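Bartonella effector protein (Bep) substrate of VirB T4SS (Bartonella clarridgeiae, PDB 4YK2) is a type IV secretion substrate, seen here as its BID domain, which probably serves as the signal for export through the VirB system. Local coordinates at residues 32-37 against 114-119; 53-58 against 81-86; 43-48 against 107-112. All blocks are in the same frame, centred on the assembly; numbering follows the deposited sequence.

Interaction 1 of 3, residues 32-37 against 114-119; sequences HSIQEQ and HKYADA
Q37 and K115 meet flat group against chain: the carboxamide of Q37 presents a face to the aliphatic part of the lysine, with Q37 CD 3.6 Å from K115 CB and Q37 NE2 3.7 Å from K115 CD. The bend of Q37 at chi2 (-49°) sets CD beside K115 CB, the two side chains crossing obliquely. These are two long helices of the BID four-helix bundle, 21-49 and 106-123, running nearly antiparallel at 157° with short-segment axes 8.8 Å apart. The close side is mostly apolar. Q37 CB reaches Y116 CB at 3.8 Å, at the edge of the phenol ring and near its plane, while I34 CG2 approaches Y116 CE1 obliquely at 3.9 Å. A119 offers only a methyl: its CB sits 3.7 Å from I34 CG1 and also touches the S33 hydroxyl oxygen, which is hydrogen-bonded back to S30 O in its own helix. Y116 continues inward onto H63 of helix 56-64 and I41. Toward solvent the contact becomes looser. The K115 chain runs on, extended, away from the other helix, and one water spans the gap by accepting from Q37 NE2 (2.9 Å) and K115 NZ (3.2 Å). With no direct hydrogen bond between the two segments, cohesion comes from van der Waals packing, including an amide face on a lysine chain, and the polar ends are joined through water at the surface.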
loop_
_atom_site.group_PDB
_atom_site.type_symbol
_atom_site.label_atom_id
_atom_site.label_comp_id
_atom_site.label_asym_id
_atom_site.label_seq_id
_atom_site.Cartn_x
_atom_site.Cartn_y
_atom_site.Cartn_z
ATOM N N HIS A 32 -7.487 -4.393 13.824
ATOM C CA HIS A 32 -8.407 -4.622 12.718
ATOM C C HIS A 32 -8.164 -3.679 11.536
ATOM O O HIS A 32 -8.158 -4.114 10.387
ATOM C CB HIS A 32 -9.856 -4.484 13.188
ATOM C CG HIS A 32 -10.848 -4.525 12.073
ATOM N ND1 HIS A 32 -11.247 -5.700 11.473
ATOM C CD2 HIS A 32 -11.517 -3.531 11.437
ATOM C CE1 HIS A 32 -12.119 -5.430 10.518
ATOM N NE2 HIS A 32 -12.299 -4.121 10.474
ATOM N N SER A 33 -7.973 -2.393 11.805
ATOM C CA SER A 33 -7.795 -1.445 10.712
ATOM C C SER A 33 -6.446 -1.665 10.009
ATOM O O SER A 33 -6.316 -1.417 8.803
ATOM C CB SER A 33 -7.890 -0.014 11.214
ATOM O OG SER A 33 -6.895 0.229 12.193
ATOM N N ILE A 34 -5.445 -2.108 10.766
ATOM C CA ILE A 34 -4.155 -2.472 10.180
ATOM C C ILE A 34 -4.341 -3.645 9.233
ATOM O O ILE A 34 -3.887 -3.619 8.083
ATOM C CB ILE A 34 -3.115 -2.810 11.255
ATOM C CG1 ILE A 34 -2.743 -1.552 12.036
ATOM C CG2 ILE A 34 -1.867 -3.458 10.614
ATOM C CD1 ILE A 34 -1.794 -1.811 13.193
ATOM N N GLN A 35 -5.031 -4.670 9.720
ATOM C CA GLN A 35 -5.235 -5.874 8.938
ATOM C C GLN A 35 -6.048 -5.614 7.667
ATOM O O GLN A 35 -5.715 -6.137 6.604
ATOM C CB GLN A 35 -5.907 -6.938 9.784
ATOM C CG GLN A 35 -6.061 -8.272 9.099
ATOM C CD GLN A 35 -6.771 -9.280 9.986
ATOM O OE1 GLN A 35 -6.288 -10.401 10.194
ATOM N NE2 GLN A 35 -7.921 -8.884 10.521
ATOM N N GLU A 36 -7.096 -4.800 7.763
ATOM C CA GLU A 36 -7.888 -4.487 6.581
ATOM C C GLU A 36 -7.089 -3.722 5.512
ATOM O O GLU A 36 -7.319 -3.909 4.318
ATOM C CB GLU A 36 -9.135 -3.675 6.961
ATOM C CG GLU A 36 -10.263 -4.522 7.567
ATOM C CD GLU A 36 -10.638 -5.727 6.697
ATOM O OE1 GLU A 36 -11.183 -5.521 5.586
ATOM O OE2 GLU A 36 -10.386 -6.880 7.127
ATOM N N GLN A 37 -6.181 -2.845 5.931
ATOM C CA GLN A 37 -5.357 -2.126 4.954
ATOM C C GLN A 37 -4.350 -3.059 4.301
ATOM O O GLN A 37 -4.107 -2.961 3.096
ATOM C CB GLN A 37 -4.639 -0.943 5.601
ATOM C CG GLN A 37 -5.615 0.165 6.036
ATOM C CD GLN A 37 -6.584 0.538 4.934
ATOM O OE1 GLN A 37 -6.190 0.709 3.776
ATOM N NE2 GLN A 37 -7.861 0.672 5.283
ATOM N N HIS A 114 -1.198 5.017 2.976
ATOM C CA HIS A 114 -1.327 6.112 3.945
ATOM C C HIS A 114 -2.217 5.693 5.125
ATOM O O HIS A 114 -1.903 5.993 6.280
ATOM C CB HIS A 114 -1.896 7.376 3.293
ATOM C CG HIS A 114 -0.865 8.238 2.627
ATOM N ND1 HIS A 114 0.031 9.012 3.333
ATOM C CD2 HIS A 114 -0.602 8.461 1.314
ATOM C CE1 HIS A 114 0.814 9.661 2.486
ATOM N NE2 HIS A 114 0.446 9.349 1.254
ATOM N N LYS A 115 -3.314 4.997 4.839
ATOM C CA LYS A 115 -4.196 4.498 5.907
ATOM C C LYS A 115 -3.494 3.474 6.796
ATOM O O LYS A 115 -3.630 3.511 8.017
ATOM C CB LYS A 115 -5.464 3.889 5.320
ATOM C CG LYS A 115 -6.427 4.918 4.756
ATOM C CD LYS A 115 -7.711 4.272 4.280
ATOM C CE LYS A 115 -8.604 5.307 3.597
ATOM N NZ LYS A 115 -9.652 4.672 2.753
ATOM N N TYR A 116 -2.745 2.564 6.176
ATOM C CA TYR A 116 -1.933 1.596 6.901
ATOM C C TYR A 116 -0.951 2.306 7.835
ATOM O O TYR A 116 -0.878 2.003 9.032
ATOM C CB TYR A 116 -1.191 0.691 5.902
ATOM C CG TYR A 116 -0.162 -0.221 6.522
ATOM C CD1 TYR A 116 -0.532 -1.433 7.097
ATOM C CD2 TYR A 116 1.187 0.116 6.510
ATOM C CE1 TYR A 116 0.406 -2.263 7.657
ATOM C CE2 TYR A 116 2.133 -0.709 7.068
ATOM C CZ TYR A 116 1.736 -1.902 7.635
ATOM O OH TYR A 116 2.684 -2.726 8.184
ATOM N N ALA A 117 -0.218 3.272 7.292
ATOM C CA ALA A 117 0.743 4.049 8.078
ATOM C C ALA A 117 0.091 4.790 9.241
ATOM O O ALA A 117 0.650 4.839 10.331
ATOM C CB ALA A 117 1.469 5.033 7.194
ATOM N N ASP A 118 -1.072 5.390 8.997
ATOM C CA ASP A 118 -1.812 6.092 10.042
ATOM C C ASP A 118 -2.231 5.143 11.152
ATOM O O ASP A 118 -2.174 5.494 12.330
ATOM C CB ASP A 118 -3.060 6.776 9.475
ATOM C CG ASP A 118 -2.737 8.018 8.657
ATOM O OD1 ASP A 118 -1.571 8.459 8.669
ATOM O OD2 ASP A 118 -3.661 8.558 8.012
ATOM N N ALA A 119 -2.666 3.944 10.771
ATOM C CA ALA A 119 -3.134 2.965 11.745
ATOM C C ALA A 119 -1.963 2.459 12.576
ATOM O O ALA A 119 -2.083 2.289 13.787
ATOM C CB ALA A 119 -3.842 1.814 11.055
HETATM O O HOH W 1 -10.267 1.816 4.094
#

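Interaction 2 of 3, residues 53-58 against 81-86; sequences NQLANQ and ESFAKL
One water is gripped by F83 and Q54 together: it donates to F83 O over 2.7 Å and accepts from Q54 NE2 over 2.9 Å. It bridges two connecting segments of the BID four-helix bundle, the type I turn N53 to A56 that leads from helix 21-49 into helix 56-64, and the loop after helix 69-78. L55, in that turn, is the N-cap residue of helix 56-64. No direct hydrogen bond crosses between the segments, so the water supplies the polar link while side chains do the packing. The carboxamide of Q54 lies flat over the methyl of A84, with A84 CB almost on the normal to the amide plane and 3.5 Å from Q54 CD. CG of Q54 stands anti to the backbone N (chi1 -170°), and the bend at chi2 then sets CD over that methyl. F49 of helix 21-49 touches both Q54 and A84, and a sulfate ion, probably from the crystallisation liquor, lies about 4 Å from the Q54 side chain. Further into the fold, L55 and F83 cross at about a right angle. L55 CD2 sits over one face of the phenyl ring in a CH-pi contact, 4.1 Å from the centroid, and is shifted toward the CG end of the ring. F83 also packs on T75 and L76 of helix 69-78, which tucks the loop against the bundle. Q58, in the first turn of helix 56-64, comes obliquely to the CD1-CE1 side of the same ring, its amide plane turned 64° from the ring plane: Q58 CG lies 3.8 Å and Q58 NE2 3.7 Å from F83 CE1.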
loop_
_atom_site.group_PDB
_atom_site.type_symbol
_atom_site.label_atom_id
_atom_site.label_comp_id
_atom_site.label_asym_id
_atom_site.label_seq_id
_atom_site.Cartn_x
_atom_site.Cartn_y
_atom_site.Cartn_z
ATOM N N ASN A 53 2.480 -9.075 -3.069
ATOM C CA ASN A 53 3.489 -8.738 -2.064
ATOM C C ASN A 53 4.656 -7.925 -2.627
ATOM O O ASN A 53 5.742 -7.928 -2.055
ATOM C CB ASN A 53 4.016 -10.018 -1.408
ATOM C CG ASN A 53 2.922 -10.781 -0.688
ATOM O OD1 ASN A 53 2.154 -10.202 0.088
ATOM N ND2 ASN A 53 2.812 -12.067 -0.977
ATOM N N GLN A 54 4.431 -7.223 -3.736
ATOM C CA GLN A 54 5.505 -6.469 -4.400
ATOM C C GLN A 54 6.232 -5.506 -3.444
ATOM O O GLN A 54 7.467 -5.395 -3.454
ATOM C CB GLN A 54 4.943 -5.674 -5.594
ATOM C CG GLN A 54 6.039 -5.068 -6.477
ATOM C CD GLN A 54 6.827 -6.148 -7.182
ATOM O OE1 GLN A 54 6.268 -6.934 -7.935
ATOM N NE2 GLN A 54 8.114 -6.229 -6.898
ATOM N N LEU A 55 5.465 -4.829 -2.598
ATOM C CA LEU A 55 6.029 -3.794 -1.742
ATOM C C LEU A 55 6.247 -4.244 -0.300
ATOM O O LEU A 55 6.274 -3.404 0.606
ATOM C CB LEU A 55 5.130 -2.561 -1.749
ATOM C CG LEU A 55 4.823 -1.972 -3.121
ATOM C CD1 LEU A 55 3.808 -0.835 -2.979
ATOM C CD2 LEU A 55 6.108 -1.494 -3.883
ATOM N N ALA A 56 6.409 -5.552 -0.090
ATOM C CA ALA A 56 6.648 -6.092 1.260
ATOM C C ALA A 56 7.779 -5.355 1.997
ATOM O O ALA A 56 7.645 -5.015 3.173
ATOM C CB ALA A 56 6.960 -7.609 1.189
ATOM N N ASN A 57 8.892 -5.111 1.311
ATOM C CA ASN A 57 10.003 -4.388 1.931
ATOM C C ASN A 57 9.548 -3.032 2.451
ATOM O O ASN A 57 9.801 -2.678 3.607
ATOM C CB ASN A 57 11.162 -4.182 0.944
ATOM C CG ASN A 57 11.874 -5.482 0.585
ATOM O OD1 ASN A 57 11.673 -6.517 1.210
ATOM N ND2 ASN A 57 12.727 -5.415 -0.424
ATOM N N GLN A 58 8.878 -2.280 1.586
ATOM C CA GLN A 58 8.463 -0.924 1.916
ATOM C C GLN A 58 7.433 -0.907 3.040
ATOM O O GLN A 58 7.431 -0.000 3.872
ATOM C CB GLN A 58 7.896 -0.216 0.678
ATOM C CG GLN A 58 8.964 0.265 -0.329
ATOM C CD GLN A 58 9.608 -0.888 -1.098
ATOM O OE1 GLN A 58 9.008 -1.946 -1.287
ATOM N NE2 GLN A 58 10.845 -0.688 -1.517
ATOM N N GLU A 81 7.323 2.548 -11.502
ATOM C CA GLU A 81 8.129 1.464 -12.065
ATOM C C GLU A 81 9.553 1.460 -11.469
ATOM O O GLU A 81 10.341 0.572 -11.749
ATOM C CB GLU A 81 8.125 1.523 -13.615
ATOM C CG GLU A 81 6.789 0.966 -14.193
ATOM C CD GLU A 81 6.740 0.781 -15.714
ATOM O OE1 GLU A 81 7.200 1.691 -16.444
ATOM O OE2 GLU A 81 6.214 -0.272 -16.179
ATOM N N SER A 82 9.846 2.403 -10.579
ATOM C CA SER A 82 11.028 2.288 -9.716
ATOM C C SER A 82 10.956 1.022 -8.872
ATOM O O SER A 82 11.977 0.415 -8.568
ATOM C CB SER A 82 11.159 3.497 -8.776
ATOM O OG SER A 82 11.539 4.652 -9.495
ATOM N N PHE A 83 9.746 0.628 -8.465
ATOM C CA PHE A 83 9.603 -0.543 -7.608
ATOM C C PHE A 83 9.595 -1.844 -8.419
ATOM O O PHE A 83 10.230 -2.832 -8.042
ATOM C CB PHE A 83 8.323 -0.429 -6.747
ATOM C CG PHE A 83 8.351 0.727 -5.779
ATOM C CD1 PHE A 83 9.251 0.740 -4.721
ATOM C CD2 PHE A 83 7.479 1.794 -5.921
ATOM C CE1 PHE A 83 9.295 1.802 -3.837
ATOM C CE2 PHE A 83 7.500 2.854 -5.023
ATOM C CZ PHE A 83 8.402 2.857 -3.977
ATOM N N ALA A 84 8.858 -1.842 -9.523
ATOM C CA ALA A 84 8.763 -2.996 -10.409
ATOM C C ALA A 84 8.038 -2.554 -11.662
ATOM O O ALA A 84 7.373 -1.524 -11.660
ATOM C CB ALA A 84 8.016 -4.153 -9.742
ATOM N N LYS A 85 8.152 -3.339 -12.727
ATOM C CA LYS A 85 7.372 -3.086 -13.936
ATOM C C LYS A 85 5.876 -3.163 -13.618
ATOM O O LYS A 85 5.453 -4.020 -12.847
ATOM C CB LYS A 85 7.737 -4.101 -15.028
ATOM C CG LYS A 85 7.009 -3.877 -16.337
ATOM C CD LYS A 85 7.671 -4.636 -17.470
ATOM C CE LYS A 85 7.092 -6.019 -17.600
ATOM N NZ LYS A 85 5.665 -5.947 -18.014
ATOM N N LEU A 86 5.081 -2.266 -14.189
ATOM C CA LEU A 86 3.635 -2.324 -13.984
ATOM C C LEU A 86 3.048 -3.543 -14.686
ATOM O O LEU A 86 3.599 -4.014 -15.691
ATOM C CB LEU A 86 2.960 -1.057 -14.502
ATOM C CG LEU A 86 3.341 0.269 -13.850
ATOM C CD1 LEU A 86 2.542 1.395 -14.480
ATOM C CD2 LEU A 86 3.116 0.216 -12.357
HETATM O O HOH W 2 9.897 -4.200 -5.743
#

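Interaction 3 of 3, residues 43-48 against 107-112; sequences RLSQIV and SKLVEA
L44 and the peptide group linking K108 to L109 make the one flat contact here: L44 CD1 sits over a face of that peptide, 3.5 Å from K108 O and 3.6 Å from L109 N. The backbones are nearest at this point, L44 CA lying 5.7 Å from L109 CA. The same methyl also reaches A112 CB, more distantly, at 4.3 Å. L109 answers with its two branches. CG stands anti to the backbone N (chi1 177°), and beyond it CD1 meets L44 CB at 4.0 Å while CD2 meets V48 CG2 at 3.9 Å. This is the interior of the BID four-helix bundle, where helices 21-49 and 106-123 run antiparallel at 148°, their local axes 9.5 Å apart. L109 also touches L76 of helix 69-78 and I41 of helix 21-49, so it fills a core position shared by three helices. The hydroxyl of S45 is buried beside L109 CD1 at 3.8 Å, and its polar need is met by a hydrogen bond to I41 O one turn back. At the outer margin, K108 contributes its CB near L44 CD1.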
loop_
_atom_site.group_PDB
_atom_site.type_symbol
_atom_site.label_atom_id
_atom_site.label_comp_id
_atom_site.label_asym_id
_atom_site.label_seq_id
_atom_site.Cartn_x
_atom_site.Cartn_y
_atom_site.Cartn_z
ATOM N N ARG A 43 -4.440 -6.659 -2.491
ATOM C CA ARG A 43 -5.375 -6.694 -3.617
ATOM C C ARG A 43 -4.981 -5.688 -4.688
ATOM O O ARG A 43 -4.930 -6.012 -5.882
ATOM C CB ARG A 43 -6.814 -6.413 -3.147
ATOM C CG ARG A 43 -7.882 -6.728 -4.207
ATOM C CD ARG A 43 -9.299 -6.274 -3.786
ATOM N NE ARG A 43 -9.361 -4.817 -3.641
ATOM C CZ ARG A 43 -9.580 -3.968 -4.645
ATOM N NH1 ARG A 43 -9.759 -4.423 -5.877
ATOM N NH2 ARG A 43 -9.620 -2.659 -4.421
ATOM N N LEU A 44 -4.676 -4.472 -4.258
ATOM C CA LEU A 44 -4.264 -3.424 -5.194
ATOM C C LEU A 44 -2.868 -3.661 -5.796
ATOM O O LEU A 44 -2.623 -3.311 -6.957
ATOM C CB LEU A 44 -4.316 -2.067 -4.496
ATOM C CG LEU A 44 -5.737 -1.622 -4.107
ATOM C CD1 LEU A 44 -5.668 -0.424 -3.188
ATOM C CD2 LEU A 44 -6.575 -1.271 -5.337
ATOM N N SER A 45 -1.960 -4.249 -5.020
ATOM C CA SER A 45 -0.602 -4.527 -5.522
ATOM C C SER A 45 -0.626 -5.596 -6.619
ATOM O O SER A 45 0.159 -5.553 -7.576
ATOM C CB SER A 45 0.332 -4.970 -4.380
ATOM O OG SER A 45 0.604 -3.897 -3.474
ATOM N N GLN A 46 -1.519 -6.564 -6.460
ATOM C CA GLN A 46 -1.760 -7.556 -7.498
ATOM C C GLN A 46 -2.168 -6.865 -8.805
ATOM O O GLN A 46 -1.675 -7.222 -9.887
ATOM C CB GLN A 46 -2.830 -8.558 -7.047
ATOM C CG GLN A 46 -3.352 -9.489 -8.156
ATOM C CD GLN A 46 -2.261 -10.344 -8.785
ATOM O OE1 GLN A 46 -1.278 -10.708 -8.131
ATOM N NE2 GLN A 46 -2.435 -10.675 -10.065
ATOM N N ILE A 47 -3.043 -5.866 -8.709
ATOM C CA ILE A 47 -3.512 -5.153 -9.900
ATOM C C ILE A 47 -2.425 -4.265 -10.504
ATOM O O ILE A 47 -2.232 -4.235 -11.725
ATOM C CB ILE A 47 -4.767 -4.306 -9.586
ATOM C CG1 ILE A 47 -5.920 -5.201 -9.108
ATOM C CG2 ILE A 47 -5.178 -3.519 -10.820
ATOM C CD1 ILE A 47 -7.115 -4.430 -8.513
ATOM N N VAL A 48 -1.720 -3.529 -9.652
ATOM C CA VAL A 48 -0.713 -2.581 -10.120
ATOM C C VAL A 48 0.544 -3.300 -10.644
ATOM O O VAL A 48 1.067 -2.949 -11.698
ATOM C CB VAL A 48 -0.344 -1.580 -8.997
ATOM C CG1 VAL A 48 0.843 -0.720 -9.411
ATOM C CG2 VAL A 48 -1.543 -0.712 -8.639
ATOM N N SER A 107 -3.457 5.373 -7.538
ATOM C CA SER A 107 -4.007 6.324 -6.573
ATOM C C SER A 107 -4.577 5.621 -5.319
ATOM O O SER A 107 -4.263 6.001 -4.188
ATOM C CB SER A 107 -5.088 7.182 -7.243
ATOM O OG SER A 107 -5.572 8.171 -6.358
ATOM N N LYS A 108 -5.380 4.577 -5.516
ATOM C CA LYS A 108 -5.980 3.901 -4.370
ATOM C C LYS A 108 -4.940 3.087 -3.594
ATOM O O LYS A 108 -5.058 2.945 -2.377
ATOM C CB LYS A 108 -7.152 3.016 -4.813
ATOM C CG LYS A 108 -8.460 3.793 -5.083
ATOM C CD LYS A 108 -9.146 4.258 -3.792
ATOM C CE LYS A 108 -10.504 4.912 -4.067
ATOM N NZ LYS A 108 -11.302 5.099 -2.823
ATOM N N LEU A 109 -3.914 2.581 -4.275
ATOM C CA LEU A 109 -2.833 1.880 -3.579
ATOM C C LEU A 109 -2.094 2.852 -2.642
ATOM O O LEU A 109 -1.821 2.533 -1.485
ATOM C CB LEU A 109 -1.858 1.240 -4.584
ATOM C CG LEU A 109 -0.612 0.527 -4.036
ATOM C CD1 LEU A 109 -0.968 -0.502 -2.969
ATOM C CD2 LEU A 109 0.176 -0.140 -5.175
ATOM N N VAL A 110 -1.790 4.047 -3.136
ATOM C CA VAL A 110 -1.178 5.079 -2.295
ATOM C C VAL A 110 -2.063 5.405 -1.067
ATOM O O VAL A 110 -1.568 5.519 0.058
ATOM C CB VAL A 110 -0.880 6.342 -3.138
ATOM C CG1 VAL A 110 -0.451 7.513 -2.265
ATOM C CG2 VAL A 110 0.184 6.021 -4.230
ATOM N N GLU A 111 -3.368 5.542 -1.276
ATOM C CA GLU A 111 -4.262 5.858 -0.160
ATOM C C GLU A 111 -4.268 4.754 0.880
ATOM O O GLU A 111 -4.300 5.024 2.077
ATOM C CB GLU A 111 -5.689 6.102 -0.646
ATOM C CG GLU A 111 -5.859 7.392 -1.409
ATOM C CD GLU A 111 -7.318 7.736 -1.648
ATOM O OE1 GLU A 111 -8.170 7.382 -0.797
ATOM O OE2 GLU A 111 -7.608 8.355 -2.688
ATOM N N ALA A 112 -4.230 3.508 0.429
ATOM C CA ALA A 112 -4.271 2.390 1.361
ATOM C C ALA A 112 -2.988 2.334 2.185
ATOM O O ALA A 112 -3.013 1.995 3.365
ATOM C CB ALA A 112 -4.493 1.091 0.624
#

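From the N terminus, helix 21-49 supplies the first half of interaction 1 at 32-37 and then of interaction 3 at 43-48. The chain turns into helix 56-64 and helix 69-78, and interaction 2 closes the shortest loop, joining the turn before the one to the segment after the other. After strands 90-91 and 94-95 and helix 97-103, helix 106-123 returns antiparallel, closing interaction 3 first and interaction 1 last. The three loops are therefore nested without crossing, 2 within 3 within 1. Interactions 1 and 3 adjoin along one helix pair through Q37 OE1 and A112 O, whereas L86 packing on V48 joins interactions 2 and 3.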